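Local coordinates for putative exported protein (Bacteroides fragilis NCTC 9343, PDB 3IEE) that is of unknown function, an all-helical, probably exported protein that carries the sequence signature of a bacterial lipoprotein, at residues R90-L93 and K94-Y97; N133-L136 and S137-M140. One frame throughout, in Å; residues are numbered along the deposited sequence. Where two conformers were deposited one is given.

Interaction 1 (R90-L93 and K94-Y97); sequences RRNL and KQNY. With EDO (1,2-ethanediol), chain G.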
ATOM      1  N   ARG A  90     -13.190  -7.427 -12.954  1.00 13.11           N
ATOM      2  CA  ARG A  90     -14.196  -7.382 -11.918  1.00 13.56           C
ATOM      3  C   ARG A  90     -14.088  -8.647 -11.036  1.00 17.16           C
ATOM      4  O   ARG A  90     -14.111  -8.549  -9.806  1.00 13.83           O
ATOM      5  CB  ARG A  90     -15.605  -7.227 -12.501  1.00 13.82           C
ATOM      6  CG  ARG A  90     -15.811  -5.924 -13.298  1.00 12.92           C
ATOM      7  CD  ARG A  90     -17.201  -5.871 -13.959  1.00 12.29           C
ATOM      8  NE  ARG A  90     -18.278  -5.491 -13.057  1.00 13.74           N
ATOM      9  CZ  ARG A  90     -19.587  -5.678 -13.265  1.00 16.36           C
ATOM     10  NH1 ARG A  90     -20.037  -6.307 -14.345  1.00 20.04           N
ATOM     11  NH2 ARG A  90     -20.459  -5.235 -12.378  1.00 17.44           N
ATOM     12  N   ARG A  91     -13.959  -9.799 -11.692  1.00 17.14           N
ATOM     13  CA  ARG A  91     -13.801 -11.084 -11.005  1.00 21.64           C
ATOM     14  C   ARG A  91     -12.562 -11.101 -10.097  1.00 18.09           C
ATOM     15  O   ARG A  91     -12.643 -11.458  -8.924  1.00 17.30           O
ATOM     16  CB  ARG A  91     -13.663 -12.181 -12.067  1.00 22.71           C
ATOM     17  CG  ARG A  91     -13.605 -13.615 -11.601  1.00 29.63           C
ATOM     18  CD  ARG A  91     -13.508 -14.521 -12.864  1.00 34.35           C
ATOM     19  NE  ARG A  91     -14.532 -14.145 -13.873  1.00 38.59           N
ATOM     20  CZ  ARG A  91     -14.316 -13.859 -15.168  1.00 42.76           C
ATOM     21  NH1 ARG A  91     -13.095 -13.919 -15.709  1.00 47.31           N
ATOM     22  NH2 ARG A  91     -15.339 -13.510 -15.942  1.00 38.10           N
ATOM     23  N   ASN A  92     -11.424 -10.749 -10.677  1.00 15.93           N
ATOM     24  CA  ASN A  92     -10.187 -10.701  -9.917  1.00 16.37           C
ATOM     25  C   ASN A  92     -10.167  -9.719  -8.770  1.00 17.11           C
ATOM     26  O   ASN A  92      -9.606 -10.018  -7.726  1.00 13.56           O
ATOM     27  CB  ASN A  92      -9.041 -10.493 -10.829  1.00 19.47           C
ATOM     28  CG  ASN A  92      -8.910 -11.616 -11.802  1.00 24.81           C
ATOM     29  OD1 ASN A  92      -9.457 -12.718 -11.565  1.00 30.62           O
ATOM     30  ND2 ASN A  92      -8.231 -11.365 -12.910  1.00 27.83           N
ATOM     31  N   LEU A  93     -10.762  -8.534  -8.947  1.00 15.69           N
ATOM     32  CA  LEU A  93     -10.918  -7.580  -7.815  1.00 14.21           C
ATOM     33  C   LEU A  93     -11.762  -8.147  -6.679  1.00 12.68           C
ATOM     34  O   LEU A  93     -11.342  -8.138  -5.523  1.00 12.35           O
ATOM     35  CB  LEU A  93     -11.517  -6.249  -8.332  1.00 10.85           C
ATOM     36  CG  LEU A  93     -10.585  -5.426  -9.209  1.00 12.43           C
ATOM     37  CD1 LEU A  93     -11.454  -4.312  -9.859  1.00 11.24           C
ATOM     38  CD2 LEU A  93      -9.417  -4.854  -8.394  1.00 16.07           C
ATOM     39  N   LYS A  94     -12.953  -8.694  -6.999  1.00 13.91           N
ATOM     40  CA  LYS A  94     -13.798  -9.339  -6.035  1.00 16.88           C
ATOM     41  C   LYS A  94     -13.067 -10.478  -5.282  1.00 16.13           C
ATOM     42  O   LYS A  94     -13.174 -10.572  -4.069  1.00 18.94           O
ATOM     43  CB  LYS A  94     -15.098  -9.870  -6.682  1.00 19.71           C
ATOM     44  CG  LYS A  94     -16.012  -8.736  -7.114  1.00 20.90           C
ATOM     45  CD  LYS A  94     -17.376  -9.246  -7.653  1.00 25.42           C
ATOM     46  CE  LYS A  94     -17.211  -9.908  -9.013  1.00 29.95           C
ATOM     47  NZ  LYS A  94     -18.516 -10.517  -9.544  1.00 29.24           N
ATOM     48  N   GLN A  95     -12.307 -11.290  -6.021  1.00 16.85           N
ATOM     49  CA  GLN A  95     -11.575 -12.420  -5.443  1.00 19.10           C
ATOM     50  C   GLN A  95     -10.524 -11.964  -4.437  1.00 18.04           C
ATOM     51  O   GLN A  95     -10.403 -12.527  -3.356  1.00 16.17           O
ATOM     52  CB  GLN A  95     -10.915 -13.124  -6.598  1.00 21.90           C
ATOM     53  CG  GLN A  95     -10.227 -14.407  -6.387  1.00 30.92           C
ATOM     54  CD  GLN A  95      -9.699 -14.865  -7.748  1.00 39.24           C
ATOM     55  OE1 GLN A  95     -10.485 -15.237  -8.637  1.00 46.18           O
ATOM     56  NE2 GLN A  95      -8.380 -14.739  -7.951  1.00 46.56           N
ATOM     57  N   ASN A  96      -9.756 -10.929  -4.811  1.00 14.27           N
ATOM     58  CA  ASN A  96      -8.710 -10.415  -3.935  1.00 13.80           C
ATOM     59  C   ASN A  96      -9.329  -9.744  -2.689  1.00 13.62           C
ATOM     60  O   ASN A  96      -8.848  -9.950  -1.559  1.00 13.08           O
ATOM     61  CB  ASN A  96      -7.767  -9.475  -4.711  1.00 14.83           C
ATOM     62  CG  ASN A  96      -6.671 -10.216  -5.486  1.00 15.15           C
ATOM     63  OD1 ASN A  96      -5.666 -10.693  -4.919  1.00 15.19           O
ATOM     64  ND2 ASN A  96      -6.868 -10.343  -6.772  1.00 16.98           N
ATOM     65  N   TYR A  97     -10.364  -8.937  -2.858  1.00 11.88           N
ATOM     66  CA  TYR A  97     -11.034  -8.330  -1.687  1.00 14.60           C
ATOM     67  C   TYR A  97     -11.629  -9.397  -0.780  1.00 13.30           C
ATOM     68  O   TYR A  97     -11.515  -9.320   0.455  1.00 14.14           O
ATOM     69  CB  TYR A  97     -12.086  -7.334  -2.139  1.00 14.58           C
ATOM     70  CG  TYR A  97     -11.551  -5.944  -2.321  1.00 12.59           C
ATOM     71  CD1 TYR A  97     -11.058  -5.222  -1.227  1.00 12.00           C
ATOM     72  CD2 TYR A  97     -11.465  -5.361  -3.597  1.00 14.39           C
ATOM     73  CE1 TYR A  97     -10.550  -3.954  -1.344  1.00 13.16           C
ATOM     74  CE2 TYR A  97     -10.966  -4.079  -3.730  1.00 12.08           C
ATOM     75  CZ  TYR A  97     -10.496  -3.369  -2.609  1.00 14.12           C
ATOM     76  OH  TYR A  97     -10.016  -2.090  -2.756  1.00 14.24           O
TER
HETATM   77  C1  EDO G 306     -18.592  -8.605 -11.862  1.00 35.95           C
HETATM   78  O1  EDO G 306     -19.611  -8.586 -10.875  1.00 33.47           O
HETATM   79  C2  EDO G 306     -18.871  -9.552 -13.007  1.00 36.40           C
HETATM   80  O2  EDO G 306     -17.619 -10.074 -13.504  1.00 39.69           O
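The carbonyl oxygen of N92 is gripped twice by N96, one turn further along helix 87-119. The backbone N of N96 gives the ordinary i to i+4 alpha-helical bond, and the side-chain amide adds a second, ND2 of N96 lying 2.9 Å from O of N92. The two donors reach the oxygen from opposite faces of its carbonyl plane, the amide standing 40° out of that plane and so missing the lone pairs. The N96 side chain can fold back this way because CG sits beside the backbone N (chi1 -83°). Both ends of this buried amide are used, for OD1 of N96 bonds N146 of helix 123-162.

The Y97 ring lies obliquely by the carbonyl of L93, with CD2 of Y97 3.4 Å from O of L93, while its hydroxyl bonds S33. L93 and Y97 both pack on Y29 of helix 17-40.

K94 runs back past the R90 carbonyl, its CG 3.3 Å from O of R90. An ethanediol, probably from the crystallisation liquor, lies between their charged ends, 6.1 Å apart from NE of R90 to NZ of K94. NE of R90 bonds the carbonyl of P81, and NH1 makes a salt bridge to E87. The diol's C1 sits 3.3 Å above the centre of the guanidinium, and its O1 accepts a 2.6 Å hydrogen bond from NZ of K94.

Interaction 2 (N133-L136 and S137-M140); sequences NYQL and STQM. With EDO (1,2-ethanediol), chain C.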
ATOM      1  N   ASN A 133      -0.462 -16.747  11.950  1.00 15.78           N
ATOM      2  CA  ASN A 133      -0.725 -15.318  11.816  1.00 14.05           C
ATOM      3  C   ASN A 133       0.363 -14.555  11.096  1.00 16.91           C
ATOM      4  O   ASN A 133       0.043 -13.594  10.394  1.00 17.48           O
ATOM      5  CB  ASN A 133      -1.069 -14.663  13.173  1.00 17.23           C
ATOM      6  CG  ASN A 133      -2.574 -14.601  13.439  1.00 14.49           C
ATOM      7  OD1 ASN A 133      -3.359 -15.353  12.865  1.00 15.19           O
ATOM      8  ND2 ASN A 133      -2.985 -13.708  14.335  1.00 13.77           N
ATOM      9  N   TYR A 134       1.631 -14.981  11.192  1.00 15.18           N
ATOM     10  CA  TYR A 134       2.658 -14.377  10.352  1.00 19.15           C
ATOM     11  C   TYR A 134       2.305 -14.578   8.876  1.00 19.58           C
ATOM     12  O   TYR A 134       2.424 -13.647   8.077  1.00 18.05           O
ATOM     13  CB  TYR A 134       4.054 -14.926  10.604  1.00 19.89           C
ATOM     14  CG  TYR A 134       4.703 -14.535  11.914  1.00 21.51           C
ATOM     15  CD1 TYR A 134       4.859 -13.187  12.291  1.00 21.68           C
ATOM     16  CD2 TYR A 134       5.228 -15.529  12.740  1.00 29.64           C
ATOM     17  CE1 TYR A 134       5.472 -12.850  13.495  1.00 24.64           C
ATOM     18  CE2 TYR A 134       5.850 -15.211  13.951  1.00 26.28           C
ATOM     19  CZ  TYR A 134       5.974 -13.877  14.314  1.00 26.61           C
ATOM     20  OH  TYR A 134       6.632 -13.625  15.509  1.00 30.89           O
ATOM     21  N   GLN A 135       1.869 -15.784   8.522  0.50 17.12           N
ATOM     22  CA  GLN A 135       1.469 -16.087   7.143  0.50 17.44           C
ATOM     23  C   GLN A 135       0.222 -15.316   6.668  0.50 17.42           C
ATOM     24  O   GLN A 135       0.179 -14.870   5.528  0.50 17.42           O
ATOM     25  CB  GLN A 135       1.244 -17.597   6.964  0.50 18.51           C
ATOM     26  CG  GLN A 135       0.949 -18.014   5.509  0.50 18.56           C
ATOM     27  CD  GLN A 135       2.090 -17.642   4.565  0.50 22.82           C
ATOM     28  OE1 GLN A 135       3.254 -17.844   4.896  0.50 23.84           O
ATOM     29  NE2 GLN A 135       1.760 -17.069   3.407  0.50 22.19           N
ATOM     30  N   LEU A 136      -0.786 -15.188   7.526  1.00 16.12           N
ATOM     31  CA  LEU A 136      -1.985 -14.386   7.209  1.00 16.37           C
ATOM     32  C   LEU A 136      -1.627 -12.929   7.004  1.00 13.40           C
ATOM     33  O   LEU A 136      -2.180 -12.269   6.089  1.00 16.31           O
ATOM     34  CB  LEU A 136      -3.066 -14.523   8.312  1.00 17.04           C
ATOM     35  CG  LEU A 136      -3.792 -15.879   8.348  1.00 18.33           C
ATOM     36  CD1 LEU A 136      -4.629 -16.037   9.564  1.00 19.65           C
ATOM     37  CD2 LEU A 136      -4.677 -16.017   7.069  1.00 19.54           C
ATOM     38  N   SER A 137      -0.718 -12.391   7.808  1.00 13.84           N
ATOM     39  CA  SER A 137      -0.251 -11.022   7.622  1.00 16.70           C
ATOM     40  C   SER A 137       0.360 -10.806   6.232  1.00 15.18           C
ATOM     41  O   SER A 137       0.091  -9.802   5.536  1.00 15.30           O
ATOM     42  CB  SER A 137       0.804 -10.699   8.654  1.00 15.94           C
ATOM     43  OG  SER A 137       1.302  -9.414   8.388  1.00 18.63           O
ATOM     44  N   THR A 138       1.210 -11.731   5.822  1.00 15.28           N
ATOM     45  CA  THR A 138       1.807 -11.669   4.493  1.00 15.66           C
ATOM     46  C   THR A 138       0.728 -11.737   3.370  1.00 15.77           C
ATOM     47  O   THR A 138       0.778 -10.956   2.418  1.00 16.81           O
ATOM     48  CB  THR A 138       2.907 -12.786   4.363  1.00 19.33           C
ATOM     49  OG1 THR A 138       4.102 -12.296   5.006  1.00 23.61           O
ATOM     50  CG2 THR A 138       3.175 -13.137   2.867  1.00 22.59           C
ATOM     51  N   GLN A 139      -0.255 -12.629   3.544  1.00 14.23           N
ATOM     52  CA  GLN A 139      -1.361 -12.797   2.612  1.00 16.83           C
ATOM     53  C   GLN A 139      -2.164 -11.516   2.498  1.00 15.03           C
ATOM     54  O   GLN A 139      -2.475 -11.133   1.381  1.00 13.74           O
ATOM     55  CB  GLN A 139      -2.289 -13.918   3.016  1.00 19.85           C
ATOM     56  CG  GLN A 139      -1.657 -15.256   2.769  1.00 27.22           C
ATOM     57  CD  GLN A 139      -2.468 -16.395   3.356  1.00 32.16           C
ATOM     58  OE1 GLN A 139      -1.908 -17.419   3.747  1.00 45.37           O
ATOM     59  NE2 GLN A 139      -3.782 -16.234   3.403  1.00 33.74           N
HETATM   60  N   MSE A 140      -2.521 -10.910   3.643  1.00 13.68           N
HETATM   61  CA  MSE A 140      -3.303  -9.623   3.660  1.00 13.34           C
HETATM   62  C   MSE A 140      -2.575  -8.601   2.819  1.00 13.94           C
HETATM   63  O   MSE A 140      -3.156  -7.934   1.945  1.00 11.32           O
HETATM   64  CB  MSE A 140      -3.528  -9.123   5.106  1.00 14.28           C
HETATM   65  CG  MSE A 140      -4.492 -10.020   5.895  1.00 15.10           C
HETATM   66 SE   MSE A 140      -4.343  -9.599   7.792  0.75 21.75          SE
HETATM   67  CE  MSE A 140      -4.764  -7.763   7.691  1.00 22.14           C
TER
HETATM   68  C1  EDO C 302       1.828  -5.980   8.027  1.00 30.81           C
HETATM   69  O1  EDO C 302       3.205  -5.531   8.030  1.00 25.47           O
HETATM   70  C2  EDO C 302       1.577  -6.921   6.845  1.00 24.15           C
HETATM   71  O2  EDO C 302       0.199  -7.335   6.796  1.00 36.94           O
HETATM   72  O   HOH W   1       4.497 -11.987   8.009  1.00 28.99           O
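Q139 reaches back over Q135, one turn earlier on the alpha-helix 123-162, and its side chain can be followed atom by atom. CB of Q139 lies beside two carbonyl oxygens, 3.5 Å from O of L136 and slightly further from O of Q135. CG then rests at 3.3 Å from O of Q135, the same oxygen that accepts the backbone N-H of Q139; it gets there by lying beside the backbone N, anti to the carbonyl carbon (chi1 -73°). Beyond CG the chain is extended, and the amide at its tip divides its contacts between two residues. OE1 of Q139 comes within 3.4 Å of CG of Q135, whereas NE2 of Q139 lies 3.8 Å from the methyl CD2 of L136.

The two glutamine side chains cross at about a right angle, with their amide planes 41° apart. Q135 bends at chi2 (60°), which runs its amide on along the helix, and its OE1 bonds R194. No hydrogen bond links the two amides. Q135 is modelled in two conformers, so its side-chain contacts with Q139 are less certain. L136 also packs on A103, E106 and N110 of helix 87-119, where N133 bonds O of F107 and the N110 side chain.

On another side of the helix a water supplements the backbone. It donates to O of Y134, which already accepts from N of T138, and it also bonds OG1 of T138, bridging the two residues. Close by, an ethanediol, probably from the crystallisation liquor, is held by N47 of helix 43-56 and gives a hydrogen bond from its O2 to O of S137 at 2.8 Å.

Overall arrangement
Interactions 1 and 2 sit on consecutive helices, 87-119 and 123-162, in the region belonging to the DUF6845 family, whose function is unknown. Along the chain they come in series: residues 90-97 near the start of the first helix, residues 133-140 in the earlier half of the second. Their centres are 19 Å apart and their nearest atoms about 7 Å, so they do not touch. The helices themselves do meet: L93 of interaction 1 packs on I150, and M140 of interaction 2 on L100. Each contact also meets a different third helix, 17-40 for interaction 1 and 43-56 for interaction 2. Both thus lie on the same pair of packed helices in the bundle, and neither can be tied to a known activity.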